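PDB 3R2U: metallo-beta-lactamase family protein from Staphylococcus aureus, which is probably a mononuclear iron-dependent hydrolase or dioxygenase of the metallo-beta-lactamase superfamily, with a rhodanese-like domain following, its substrate not established. Local coordinates for residues A[165-170]-A[213-218]; A[78-83]-A[145-150]; A[173-178]-A[226-231]. All blocks are in the same frame, centred on the assembly; numbering follows the deposited sequence.

Contact 1: A[165-170]-A[213-218]; sequences LFSGDF and IQIWPG. With FE (Fe (III) ion), chain E.
Trp216 lays CE3 over the centre of one face of the Phe166 ring, 3.3 Å above its plane. The ring planes are inclined at 44°, an oblique pairing. Phe166 has its CG anti to the carbonyl carbon (chi1 -68°), and Trp216 takes nearly the same torsion, which sends both rings out from the same face of the sheet, where they meet at a slant. The indole is also pinned at its far edge: NE1 gives a 2.8 Å hydrogen bond to OE1 of Gln214, approaching from above the amide plane rather than along a lone pair. Leu165 and Ile215 point to the other face, and Leu165 CB touches Ile213 CD1 there.

The backbones pair as parallel strands, 164-168 beside 214-217. Trp216 N donates to Leu165 O at 2.8 Å and is nearly straight (168°). Leu165 N reaches Gln214 O, and Ser167 N reaches Trp216 O. Near the end of the pairing a water accepts from Gly168 N and donates to the same Trp216 O, so this carbonyl is held by two donors. Gly218 N then closes on Gly168 O at 2.8 Å. The hydroxyl of Ser167 rests with OG 3.4 Å from Pro217 CA while bonding to Ile171 O.

On the far side of strand 164-168 runs strand 148-153; Ile232 of the second subunit packs on Trp216. Asp169 follows on the same segment as Phe166, and its OD2 binds the iron at 2.2 Å. His80, His143 and three waters complete the site, and Asp169 OD1 accepts from His219. With one oxygen on the metal and the other held by a histidine, the carboxylate has its rotation fixed. The paired strands inside the sheet thus deliver an iron ligand near their C-terminal ends, consistent with the metallo-beta-lactamase fold.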
ATOM      1  N   LEU A 165     -22.685  27.318   2.114  1.00 18.74           N
ATOM      2  CA  LEU A 165     -23.693  26.734   1.276  1.00 19.82           C
ATOM      3  C   LEU A 165     -23.111  25.598   0.452  1.00 19.73           C
ATOM      4  O   LEU A 165     -22.129  25.799  -0.273  1.00 20.10           O
ATOM      5  CB  LEU A 165     -24.218  27.784   0.318  1.00 20.20           C
ATOM      6  CG  LEU A 165     -25.357  27.410  -0.655  1.00 22.30           C
ATOM      7  CD1 LEU A 165     -26.672  27.257   0.086  1.00 17.74           C
ATOM      8  CD2 LEU A 165     -25.482  28.473  -1.768  1.00 21.11           C
ATOM      9  N   PHE A 166     -23.702  24.412   0.571  1.00 18.51           N
ATOM     10  CA  PHE A 166     -23.330  23.287  -0.302  1.00 19.02           C
ATOM     11  C   PHE A 166     -24.129  23.555  -1.559  1.00 19.52           C
ATOM     12  O   PHE A 166     -25.356  23.395  -1.571  1.00 19.47           O
ATOM     13  CB  PHE A 166     -23.710  21.964   0.321  1.00 18.42           C
ATOM     14  CG  PHE A 166     -22.916  21.649   1.529  1.00 17.50           C
ATOM     15  CD1 PHE A 166     -21.625  21.143   1.401  1.00 18.94           C
ATOM     16  CD2 PHE A 166     -23.448  21.865   2.808  1.00 18.62           C
ATOM     17  CE1 PHE A 166     -20.861  20.846   2.520  1.00 17.98           C
ATOM     18  CE2 PHE A 166     -22.699  21.572   3.933  1.00 21.38           C
ATOM     19  CZ  PHE A 166     -21.399  21.064   3.795  1.00 20.15           C
ATOM     20  N   SER A 167     -23.432  23.992  -2.601  1.00 19.99           N
ATOM     21  CA  SER A 167     -24.067  24.476  -3.806  1.00 20.15           C
ATOM     22  C   SER A 167     -24.164  23.525  -5.003  1.00 20.68           C
ATOM     23  O   SER A 167     -24.677  23.909  -6.046  1.00 20.65           O
ATOM     24  CB  SER A 167     -23.358  25.752  -4.244  1.00 22.12           C
ATOM     25  OG  SER A 167     -22.009  25.486  -4.583  1.00 21.41           O
ATOM     26  N   GLY A 168     -23.692  22.297  -4.881  1.00 19.05           N
ATOM     27  CA  GLY A 168     -23.809  21.368  -5.998  1.00 18.27           C
ATOM     28  C   GLY A 168     -23.239  21.954  -7.281  1.00 18.47           C
ATOM     29  O   GLY A 168     -22.121  22.459  -7.295  1.00 15.66           O
ATOM     30  N   ASP A 169     -24.009  21.867  -8.369  1.00 18.74           N
ATOM     31  CA  ASP A 169     -23.604  22.417  -9.642  1.00 19.19           C
ATOM     32  C   ASP A 169     -24.320  23.737  -9.941  1.00 21.12           C
ATOM     33  O   ASP A 169     -24.379  24.179 -11.099  1.00 23.26           O
ATOM     34  CB  ASP A 169     -23.818  21.391 -10.764  1.00 19.90           C
ATOM     35  CG  ASP A 169     -22.850  20.218 -10.680  1.00 18.23           C
ATOM     36  OD1 ASP A 169     -21.875  20.277  -9.906  1.00 20.77           O
ATOM     37  OD2 ASP A 169     -23.051  19.237 -11.395  1.00 21.20           O
ATOM     38  N   PHE A 170     -24.851  24.373  -8.894  1.00 21.07           N
ATOM     39  CA  PHE A 170     -25.517  25.669  -9.006  1.00 21.15           C
ATOM     40  C   PHE A 170     -24.444  26.764  -9.099  1.00 22.35           C
ATOM     41  O   PHE A 170     -24.342  27.452 -10.115  1.00 22.72           O
ATOM     42  CB  PHE A 170     -26.493  25.845  -7.824  1.00 20.68           C
ATOM     43  CG  PHE A 170     -26.933  27.262  -7.573  1.00 21.55           C
ATOM     44  CD1 PHE A 170     -27.319  28.085  -8.611  1.00 23.25           C
ATOM     45  CD2 PHE A 170     -27.039  27.739  -6.270  1.00 22.12           C
ATOM     46  CE1 PHE A 170     -27.748  29.396  -8.367  1.00 23.83           C
ATOM     47  CE2 PHE A 170     -27.463  29.045  -6.014  1.00 23.12           C
ATOM     48  CZ  PHE A 170     -27.817  29.876  -7.071  1.00 24.93           C
ATOM     49  N   ILE A 213     -20.347  33.979   3.891  1.00 19.97           N
ATOM     50  CA  ILE A 213     -20.584  32.538   3.881  1.00 19.66           C
ATOM     51  C   ILE A 213     -19.632  31.882   2.875  1.00 20.18           C
ATOM     52  O   ILE A 213     -19.266  32.483   1.856  1.00 18.32           O
ATOM     53  CB  ILE A 213     -22.028  32.122   3.548  1.00 21.17           C
ATOM     54  CG1 ILE A 213     -22.387  32.430   2.094  1.00 20.15           C
ATOM     55  CG2 ILE A 213     -23.023  32.741   4.548  1.00 19.60           C
ATOM     56  CD1 ILE A 213     -23.715  31.770   1.657  1.00 19.93           C
ATOM     57  N   GLN A 214     -19.204  30.668   3.181  1.00 19.33           N
ATOM     58  CA  GLN A 214     -18.397  29.909   2.230  1.00 18.92           C
ATOM     59  C   GLN A 214     -19.306  29.269   1.176  1.00 20.01           C
ATOM     60  O   GLN A 214     -20.498  29.094   1.408  1.00 20.01           O
ATOM     61  CB  GLN A 214     -17.623  28.816   2.936  1.00 17.61           C
ATOM     62  CG  GLN A 214     -16.637  29.317   3.969  1.00 18.86           C
ATOM     63  CD  GLN A 214     -15.901  28.180   4.635  1.00 21.10           C
ATOM     64  OE1 GLN A 214     -15.460  27.255   3.970  1.00 22.22           O
ATOM     65  NE2 GLN A 214     -15.750  28.250   5.950  1.00 23.53           N
ATOM     66  N   ILE A 215     -18.728  28.951   0.015  1.00 20.53           N
ATOM     67  CA  ILE A 215     -19.421  28.265  -1.062  1.00 21.22           C
ATOM     68  C   ILE A 215     -18.703  26.925  -1.215  1.00 20.19           C
ATOM     69  O   ILE A 215     -17.505  26.878  -1.477  1.00 21.51           O
ATOM     70  CB  ILE A 215     -19.363  29.037  -2.423  1.00 20.46           C
ATOM     71  CG1 ILE A 215     -20.023  30.415  -2.335  1.00 22.91           C
ATOM     72  CG2 ILE A 215     -20.006  28.233  -3.525  1.00 22.33           C
ATOM     73  CD1 ILE A 215     -21.433  30.414  -1.860  1.00 24.35           C
ATOM     74  N   TRP A 216     -19.436  25.842  -1.020  1.00 18.99           N
ATOM     75  CA  TRP A 216     -18.892  24.508  -1.112  1.00 18.43           C
ATOM     76  C   TRP A 216     -19.508  23.797  -2.316  1.00 18.55           C
ATOM     77  O   TRP A 216     -20.543  23.173  -2.198  1.00 18.59           O
ATOM     78  CB  TRP A 216     -19.201  23.751   0.170  1.00 18.72           C
ATOM     79  CG  TRP A 216     -18.647  24.403   1.406  1.00 20.27           C
ATOM     80  CD1 TRP A 216     -17.383  24.885   1.584  1.00 22.03           C
ATOM     81  CD2 TRP A 216     -19.320  24.573   2.656  1.00 20.00           C
ATOM     82  NE1 TRP A 216     -17.236  25.378   2.858  1.00 20.32           N
ATOM     83  CE2 TRP A 216     -18.410  25.195   3.540  1.00 21.47           C
ATOM     84  CE3 TRP A 216     -20.614  24.284   3.108  1.00 18.97           C
ATOM     85  CZ2 TRP A 216     -18.750  25.528   4.857  1.00 20.48           C
ATOM     86  CZ3 TRP A 216     -20.950  24.608   4.421  1.00 19.49           C
ATOM     87  CH2 TRP A 216     -20.015  25.226   5.278  1.00 19.26           C
ATOM     88  N   PRO A 217     -18.851  23.887  -3.481  1.00 19.43           N
ATOM     89  CA  PRO A 217     -19.406  23.362  -4.718  1.00 20.53           C
ATOM     90  C   PRO A 217     -19.267  21.844  -4.879  1.00 19.86           C
ATOM     91  O   PRO A 217     -18.488  21.201  -4.173  1.00 20.06           O
ATOM     92  CB  PRO A 217     -18.601  24.110  -5.782  1.00 21.24           C
ATOM     93  CG  PRO A 217     -17.247  24.248  -5.148  1.00 23.13           C
ATOM     94  CD  PRO A 217     -17.484  24.405  -3.672  1.00 20.06           C
ATOM     95  N   GLY A 218     -20.017  21.306  -5.830  1.00 19.35           N
ATOM     96  CA  GLY A 218     -20.022  19.882  -6.104  1.00 19.20           C
ATOM     97  C   GLY A 218     -19.012  19.462  -7.140  1.00 20.28           C
ATOM     98  O   GLY A 218     -18.721  18.286  -7.273  1.00 19.28           O
TER
HETATM   99 FE    FE E 443     -24.640  18.108 -12.332  1.00 52.55          FE
HETATM  100  O   HOH W   1     -22.149  20.990  -2.850  1.00 10.99           O
HETATM  101  O   HOH W   2     -23.720  16.245 -11.389  1.00 15.67           O
HETATM  102  O   HOH W   3     -26.353  16.839 -13.355  1.00 15.09           O
HETATM  103  O   HOH W   4     -23.396  17.874 -14.076  1.00 19.61           O

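Contact 2: A[78-83]-A[145-150]; sequences ETHIHA and PESISF. With FE (Fe (III) ion), chain E.
Thr79 O takes a 2.8 Å hydrogen bond from Ile148 N, almost straight at 174° and nearly along the C=O axis. Ser147 CA adds a CH...O contact to the same oxygen. The second bond across the contact runs from Ile81 N to Glu146 OE2, 2.9 Å, on the anti side of the carboxylate. Glu146 bends at its second torsion (chi2 -72°), which turns the carboxylate back toward the backbone N of Ile81. There Glu146 OE2 also lies 3.4 Å from His80 CB.

The loop 78-83 follows strand 72-77 and carries His80, the first iron ligand of the superfamily's H-x-H segment. NE2 of His80 binds the metal at 2.4 Å. On the opposite side of the imidazole, ND1 donates to Thr79 OG1 in the ring plane at 2.8 Å, which holds the ring's rotation. His82 ND1 lies 2.6 Å from one of the metal-bound waters. Farther from the iron, Thr79 CG2 and Glu78 O meet the edge of the Phe150 ring. Ser147 OG sits 3.4 Å from His80 CB and bonds to Thr144.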
ATOM      1  N   GLU A  78     -28.188  14.677  -1.276  1.00 18.31           N
ATOM      2  CA  GLU A  78     -27.739  14.840  -2.597  1.00 19.50           C
ATOM      3  C   GLU A  78     -28.311  16.141  -3.167  1.00 18.77           C
ATOM      4  O   GLU A  78     -29.491  16.410  -3.026  1.00 19.83           O
ATOM      5  CB  GLU A  78     -28.232  13.605  -3.363  1.00 19.76           C
ATOM      6  CG  GLU A  78     -27.919  13.578  -4.771  1.00 23.82           C
ATOM      7  CD  GLU A  78     -28.025  12.172  -5.331  1.00 27.42           C
ATOM      8  OE1 GLU A  78     -27.112  11.350  -5.055  1.00 25.02           O
ATOM      9  OE2 GLU A  78     -28.995  11.919  -6.082  1.00 22.57           O
ATOM     10  N   THR A  79     -27.484  16.916  -3.854  1.00 18.06           N
ATOM     11  CA  THR A  79     -27.919  18.200  -4.388  1.00 18.96           C
ATOM     12  C   THR A  79     -28.845  18.143  -5.611  1.00 20.49           C
ATOM     13  O   THR A  79     -29.672  19.042  -5.808  1.00 21.05           O
ATOM     14  CB  THR A  79     -26.712  19.099  -4.685  1.00 19.13           C
ATOM     15  OG1 THR A  79     -25.856  18.483  -5.658  1.00 19.48           O
ATOM     16  CG2 THR A  79     -25.888  19.338  -3.374  1.00 18.54           C
ATOM     17  N   HIS A  80     -28.695  17.116  -6.439  1.00 20.78           N
ATOM     18  CA  HIS A  80     -29.489  16.968  -7.657  1.00 20.39           C
ATOM     19  C   HIS A  80     -29.190  15.647  -8.335  1.00 20.03           C
ATOM     20  O   HIS A  80     -28.318  14.893  -7.876  1.00 19.95           O
ATOM     21  CB  HIS A  80     -29.178  18.121  -8.640  1.00 21.19           C
ATOM     22  CG  HIS A  80     -27.772  18.147  -9.151  1.00 21.95           C
ATOM     23  ND1 HIS A  80     -26.688  18.450  -8.353  1.00 20.69           N
ATOM     24  CD2 HIS A  80     -27.279  17.973 -10.401  1.00 21.98           C
ATOM     25  CE1 HIS A  80     -25.586  18.413  -9.083  1.00 19.35           C
ATOM     26  NE2 HIS A  80     -25.921  18.134 -10.330  1.00 20.31           N
ATOM     27  N   ILE A  81     -29.908  15.363  -9.420  0.70 19.51           N
ATOM     28  CA  ILE A  81     -29.707  14.142 -10.190  0.70 19.79           C
ATOM     29  C   ILE A  81     -28.447  14.354 -11.042  0.70 19.18           C
ATOM     30  O   ILE A  81     -28.449  15.122 -11.994  0.70 19.04           O
ATOM     31  CB  ILE A  81     -30.946  13.813 -11.085  0.70 20.75           C
ATOM     32  CG1 ILE A  81     -32.223  13.729 -10.232  0.70 20.41           C
ATOM     33  CG2 ILE A  81     -30.720  12.536 -11.846  0.70 19.09           C
ATOM     34  CD1 ILE A  81     -33.505  13.391 -11.023  0.70 18.13           C
ATOM     35  N   HIS A  82     -27.360  13.688 -10.666  1.00 19.51           N
ATOM     36  CA  HIS A  82     -26.072  13.888 -11.319  1.00 18.70           C
ATOM     37  C   HIS A  82     -25.948  13.300 -12.694  1.00 20.36           C
ATOM     38  O   HIS A  82     -26.519  12.256 -12.989  1.00 20.23           O
ATOM     39  CB  HIS A  82     -24.950  13.372 -10.425  1.00 19.26           C
ATOM     40  CG  HIS A  82     -24.878  14.082  -9.121  1.00 18.92           C
ATOM     41  ND1 HIS A  82     -24.469  15.391  -9.022  1.00 19.64           N
ATOM     42  CD2 HIS A  82     -25.189  13.683  -7.865  1.00 20.79           C
ATOM     43  CE1 HIS A  82     -24.513  15.761  -7.753  1.00 21.18           C
ATOM     44  NE2 HIS A  82     -24.955  14.748  -7.035  1.00 21.03           N
ATOM     45  N   ALA A  83     -25.198  14.006 -13.537  1.00 20.28           N
ATOM     46  CA  ALA A  83     -24.955  13.595 -14.912  1.00 22.37           C
ATOM     47  C   ALA A  83     -23.521  13.153 -15.126  1.00 21.09           C
ATOM     48  O   ALA A  83     -23.190  12.645 -16.190  1.00 22.72           O
ATOM     49  CB  ALA A  83     -25.258  14.764 -15.858  1.00 22.75           C
ATOM     50  N   PRO A 145     -33.854  21.254 -13.007  1.00 21.88           N
ATOM     51  CA  PRO A 145     -35.051  21.817 -12.385  1.00 23.49           C
ATOM     52  C   PRO A 145     -35.208  21.467 -10.894  1.00 23.81           C
ATOM     53  O   PRO A 145     -35.866  22.219 -10.148  1.00 23.25           O
ATOM     54  CB  PRO A 145     -36.210  21.219 -13.215  1.00 24.26           C
ATOM     55  CG  PRO A 145     -35.549  20.596 -14.458  1.00 26.82           C
ATOM     56  CD  PRO A 145     -34.172  20.233 -14.024  1.00 23.87           C
ATOM     57  N   GLU A 146     -34.606  20.353 -10.466  1.00 22.88           N
ATOM     58  CA  GLU A 146     -34.744  19.901  -9.077  1.00 23.50           C
ATOM     59  C   GLU A 146     -33.595  20.302  -8.151  1.00 21.83           C
ATOM     60  O   GLU A 146     -33.682  20.048  -6.961  1.00 22.69           O
ATOM     61  CB  GLU A 146     -34.922  18.377  -8.997  1.00 22.97           C
ATOM     62  CG  GLU A 146     -33.629  17.540  -9.093  1.00 24.37           C
ATOM     63  CD  GLU A 146     -33.005  17.516 -10.477  1.00 25.20           C
ATOM     64  OE1 GLU A 146     -33.707  17.788 -11.470  1.00 23.38           O
ATOM     65  OE2 GLU A 146     -31.809  17.190 -10.572  1.00 24.82           O
ATOM     66  N   SER A 147     -32.541  20.909  -8.691  1.00 20.26           N
ATOM     67  CA  SER A 147     -31.357  21.270  -7.907  1.00 19.32           C
ATOM     68  C   SER A 147     -31.661  21.997  -6.633  1.00 20.05           C
ATOM     69  O   SER A 147     -32.390  22.973  -6.632  1.00 21.49           O
ATOM     70  CB  SER A 147     -30.366  22.141  -8.709  1.00 19.20           C
ATOM     71  OG  SER A 147     -29.642  21.374  -9.644  1.00 20.50           O
ATOM     72  N   ILE A 148     -31.071  21.506  -5.553  1.00 19.57           N
ATOM     73  CA  ILE A 148     -31.191  22.112  -4.257  1.00 19.80           C
ATOM     74  C   ILE A 148     -29.804  22.353  -3.682  1.00 19.15           C
ATOM     75  O   ILE A 148     -28.849  21.679  -4.046  1.00 18.94           O
ATOM     76  CB  ILE A 148     -32.041  21.246  -3.280  1.00 20.65           C
ATOM     77  CG1 ILE A 148     -31.482  19.834  -3.162  1.00 20.33           C
ATOM     78  CG2 ILE A 148     -33.529  21.234  -3.721  1.00 19.75           C
ATOM     79  CD1 ILE A 148     -32.205  18.983  -2.145  1.00 21.03           C
ATOM     80  N   SER A 149     -29.706  23.365  -2.837  1.00 19.89           N
ATOM     81  CA  SER A 149     -28.487  23.700  -2.135  1.00 19.74           C
ATOM     82  C   SER A 149     -28.750  23.642  -0.634  1.00 20.09           C
ATOM     83  O   SER A 149     -29.892  23.859  -0.203  1.00 21.16           O
ATOM     84  CB  SER A 149     -28.020  25.097  -2.536  1.00 20.56           C
ATOM     85  OG  SER A 149     -27.596  25.110  -3.892  1.00 19.83           O
ATOM     86  N   PHE A 150     -27.712  23.357   0.164  1.00 17.77           N
ATOM     87  CA  PHE A 150     -27.886  23.245   1.607  1.00 18.65           C
ATOM     88  C   PHE A 150     -27.134  24.341   2.394  1.00 19.00           C
ATOM     89  O   PHE A 150     -25.901  24.454   2.310  1.00 19.61           O
ATOM     90  CB  PHE A 150     -27.451  21.846   2.065  1.00 17.79           C
ATOM     91  CG  PHE A 150     -28.133  20.720   1.321  1.00 17.86           C
ATOM     92  CD1 PHE A 150     -29.371  20.270   1.700  1.00 22.70           C
ATOM     93  CD2 PHE A 150     -27.508  20.088   0.260  1.00 22.23           C
ATOM     94  CE1 PHE A 150     -29.980  19.197   1.027  1.00 20.54           C
ATOM     95  CE2 PHE A 150     -28.129  19.034  -0.420  1.00 17.73           C
ATOM     96  CZ  PHE A 150     -29.356  18.605  -0.028  1.00 17.81           C
TER
HETATM   97 FE    FE E 443     -24.640  18.108 -12.332  1.00 52.55          FE
HETATM   98  O   HOH W   3     -26.353  16.839 -13.355  1.00 15.09           O
HETATM   99  O   HOH W   2     -23.720  16.245 -11.389  1.00 15.67           O
HETATM  100  O   HOH W   4     -23.396  17.874 -14.076  1.00 19.61           O

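Contact 3: A[173-178]-A[226-231]; sequences VGDIGR and GKSLGA
Ser228 meets Asp175 where a type I turn from Gly226 to Leu229 brings its side chain up to the loop 173-178. The turn is closed by Leu229 N bonding to Gly226 O. Ser228 CB lies 3.2 Å from Asp175 OD2. With OG of Ser228 anti to the carbonyl carbon (chi1 -52°), the hydroxyl lies 3.3 Å from the same Asp175 OD2. Ser228 O faces Gly174, whose backbone has a positive phi and no side chain to obstruct the turn.

Leu229 comes next. Its backbone passes near Val173 O, while Leu229 CD2 turns back to touch Asp175 CB at 4.0 Å. Elsewhere the leucine packs on Phe172. The side chain of Leu229 is about 9 Å from the bound iron(III) ion.

Gly230 N donates to Val173 O at 3.0 Å, bent at 136°. Val173 CB and CG1 lie close against Gly230 CA, in the space that a side chain would need. Gly230 also has a backbone bond to Ala221.

Within the loop 173-178 the carboxylate of Asp175 is firmly held. OD1 accepts from Ile176 N, 2.7 Å, on the anti side, and from Arg178 NH1, also 2.7 Å, in a salt bridge. The arginine comes from above the carboxylate plane, with OD1 in the plane of its guanidinium. Arg178 O in turn accepts from ND1 of the iron ligand His143. A bent backbone bond joins the loops, with packing of the Val173 and Asp175 side chains on the turn. Asp175 OD1 is gripped by Ile176 N, Arg178 and Trp245, which would favour the ionised carboxylate.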
ATOM      1  N   VAL A 173     -16.698  27.659  -8.097  1.00 21.49           N
ATOM      2  CA  VAL A 173     -15.719  28.684  -7.840  1.00 22.51           C
ATOM      3  C   VAL A 173     -15.417  29.277  -9.196  1.00 23.07           C
ATOM      4  O   VAL A 173     -14.899  28.596 -10.067  1.00 26.30           O
ATOM      5  CB  VAL A 173     -14.431  28.143  -7.235  1.00 22.14           C
ATOM      6  CG1 VAL A 173     -13.393  29.261  -7.154  1.00 21.91           C
ATOM      7  CG2 VAL A 173     -14.702  27.535  -5.871  1.00 18.16           C
ATOM      8  N   GLY A 174     -15.801  30.521  -9.399  1.00 23.98           N
ATOM      9  CA  GLY A 174     -15.526  31.209 -10.655  1.00 25.46           C
ATOM     10  C   GLY A 174     -16.562  31.053 -11.768  1.00 25.21           C
ATOM     11  O   GLY A 174     -16.421  31.667 -12.809  1.00 26.09           O
ATOM     12  N   ASP A 175     -17.583  30.219 -11.576  1.00 24.29           N
ATOM     13  CA  ASP A 175     -18.594  30.058 -12.616  1.00 25.51           C
ATOM     14  C   ASP A 175     -19.849  29.455 -12.005  1.00 24.85           C
ATOM     15  O   ASP A 175     -19.955  29.321 -10.771  1.00 22.38           O
ATOM     16  CB  ASP A 175     -18.037  29.174 -13.761  1.00 26.67           C
ATOM     17  CG  ASP A 175     -18.604  29.542 -15.127  1.00 30.94           C
ATOM     18  OD1 ASP A 175     -19.783  29.939 -15.225  1.00 27.98           O
ATOM     19  OD2 ASP A 175     -17.855  29.438 -16.118  1.00 36.67           O
ATOM     20  N   ILE A 176     -20.813  29.117 -12.865  1.00 25.19           N
ATOM     21  CA  ILE A 176     -22.067  28.520 -12.438  1.00 24.74           C
ATOM     22  C   ILE A 176     -22.424  27.400 -13.412  1.00 25.22           C
ATOM     23  O   ILE A 176     -21.890  27.328 -14.521  1.00 25.11           O
ATOM     24  CB  ILE A 176     -23.227  29.561 -12.362  1.00 25.83           C
ATOM     25  CG1 ILE A 176     -23.516  30.162 -13.741  1.00 28.42           C
ATOM     26  CG2 ILE A 176     -22.896  30.664 -11.359  1.00 22.02           C
ATOM     27  CD1 ILE A 176     -24.770  31.068 -13.804  1.00 26.10           C
ATOM     28  N   GLY A 177     -23.320  26.523 -12.985  1.00 26.86           N
ATOM     29  CA  GLY A 177     -23.742  25.412 -13.801  1.00 28.23           C
ATOM     30  C   GLY A 177     -24.507  25.870 -15.024  1.00 28.87           C
ATOM     31  O   GLY A 177     -24.984  26.991 -15.065  1.00 30.11           O
ATOM     32  N   ARG A 178     -24.554  25.012 -16.036  1.00 30.03           N
ATOM     33  CA  ARG A 178     -25.303  25.259 -17.246  1.00 31.66           C
ATOM     34  C   ARG A 178     -26.431  24.255 -17.217  1.00 32.25           C
ATOM     35  O   ARG A 178     -26.273  23.169 -16.649  1.00 29.41           O
ATOM     36  CB  ARG A 178     -24.450  25.022 -18.508  1.00 34.71           C
ATOM     37  CG  ARG A 178     -23.171  25.908 -18.649  1.00 39.04           C
ATOM     38  CD  ARG A 178     -23.499  27.368 -18.516  1.00 42.00           C
ATOM     39  NE  ARG A 178     -22.491  28.291 -19.062  1.00 45.08           N
ATOM     40  CZ  ARG A 178     -21.576  28.960 -18.350  1.00 43.35           C
ATOM     41  NH1 ARG A 178     -21.475  28.827 -17.038  1.00 37.49           N
ATOM     42  NH2 ARG A 178     -20.744  29.778 -18.971  1.00 47.02           N
ATOM     43  N   GLY A 226     -16.131  22.261 -17.635  1.00 63.37           N
ATOM     44  CA  GLY A 226     -16.087  23.307 -16.618  1.00 61.15           C
ATOM     45  C   GLY A 226     -14.664  23.837 -16.588  1.00 60.84           C
ATOM     46  O   GLY A 226     -13.951  23.677 -15.582  1.00 59.64           O
ATOM     47  N   LYS A 227     -14.231  24.446 -17.693  0.60 61.25           N
ATOM     48  CA  LYS A 227     -12.864  24.976 -17.788  0.60 61.32           C
ATOM     49  C   LYS A 227     -12.619  26.095 -16.771  0.60 59.58           C
ATOM     50  O   LYS A 227     -11.500  26.268 -16.291  0.60 59.49           O
ATOM     51  CB  LYS A 227     -12.563  25.482 -19.209  0.60 62.97           C
ATOM     52  CG  LYS A 227     -12.665  24.414 -20.294  0.60 64.00           C
ATOM     53  CD  LYS A 227     -12.300  24.965 -21.668  0.60 64.88           C
ATOM     54  CE  LYS A 227     -12.573  23.944 -22.770  0.60 65.82           C
ATOM     55  NZ  LYS A 227     -14.026  23.590 -22.864  0.60 63.10           N
ATOM     56  N   SER A 228     -13.667  26.844 -16.443  1.00 57.97           N
ATOM     57  CA  SER A 228     -13.558  27.950 -15.494  1.00 56.81           C
ATOM     58  C   SER A 228     -13.611  27.566 -14.014  1.00 54.28           C
ATOM     59  O   SER A 228     -13.437  28.446 -13.164  1.00 54.10           O
ATOM     60  CB  SER A 228     -14.688  28.956 -15.757  1.00 56.64           C
ATOM     61  OG  SER A 228     -14.726  29.350 -17.118  1.00 58.73           O
ATOM     62  N   LEU A 229     -13.847  26.287 -13.694  1.00 52.11           N
ATOM     63  CA  LEU A 229     -14.000  25.877 -12.279  1.00 48.95           C
ATOM     64  C   LEU A 229     -12.693  25.942 -11.489  1.00 47.10           C
ATOM     65  O   LEU A 229     -11.618  25.500 -11.953  1.00 45.72           O
ATOM     66  CB  LEU A 229     -14.636  24.488 -12.138  1.00 48.17           C
ATOM     67  CG  LEU A 229     -15.923  24.239 -12.926  1.00 47.70           C
ATOM     68  CD1 LEU A 229     -16.686  23.075 -12.283  1.00 42.44           C
ATOM     69  CD2 LEU A 229     -16.783  25.489 -12.994  1.00 45.63           C
ATOM     70  N   GLY A 230     -12.802  26.487 -10.282  1.00 44.48           N
ATOM     71  CA  GLY A 230     -11.635  26.671  -9.427  1.00 43.70           C
ATOM     72  C   GLY A 230     -11.034  25.370  -8.941  1.00 43.46           C
ATOM     73  O   GLY A 230     -11.741  24.363  -8.783  1.00 41.67           O
ATOM     74  N   ALA A 231      -9.709  25.380  -8.762  1.00 43.15           N
ATOM     75  CA  ALA A 231      -8.998  24.258  -8.178  1.00 42.45           C
ATOM     76  C   ALA A 231      -9.196  24.395  -6.659  1.00 41.22           C
ATOM     77  O   ALA A 231      -9.361  23.389  -5.940  1.00 41.17           O
ATOM     78  CB  ALA A 231      -7.522  24.296  -8.543  1.00 42.93           C
TER

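In the fold
Contacts 1 and 2 are buried and share the iron with its three waters; contact 3 is partly exposed. Strands 148-153 and 164-168 are neighbours in one sheet, so Phe150 O in contact 2 meets Phe166 N of contact 1 at 2.8 Å. Contacts 1 and 2 each hold an iron ligand, Asp169 and His80. Contact 3 touches contact 1 through Gly177 and Phe170. Regular strand pairing and aromatic packing rule contact 1. Two nearly straight bonds, one to a backbone carbonyl and one to a carboxylate, tie the loop in contact 2. Contact 3 joins two loops by a bent backbone bond and packing, beside an ion pair internal to 173-178. Contacts 1 and 3 also reach the second subunit.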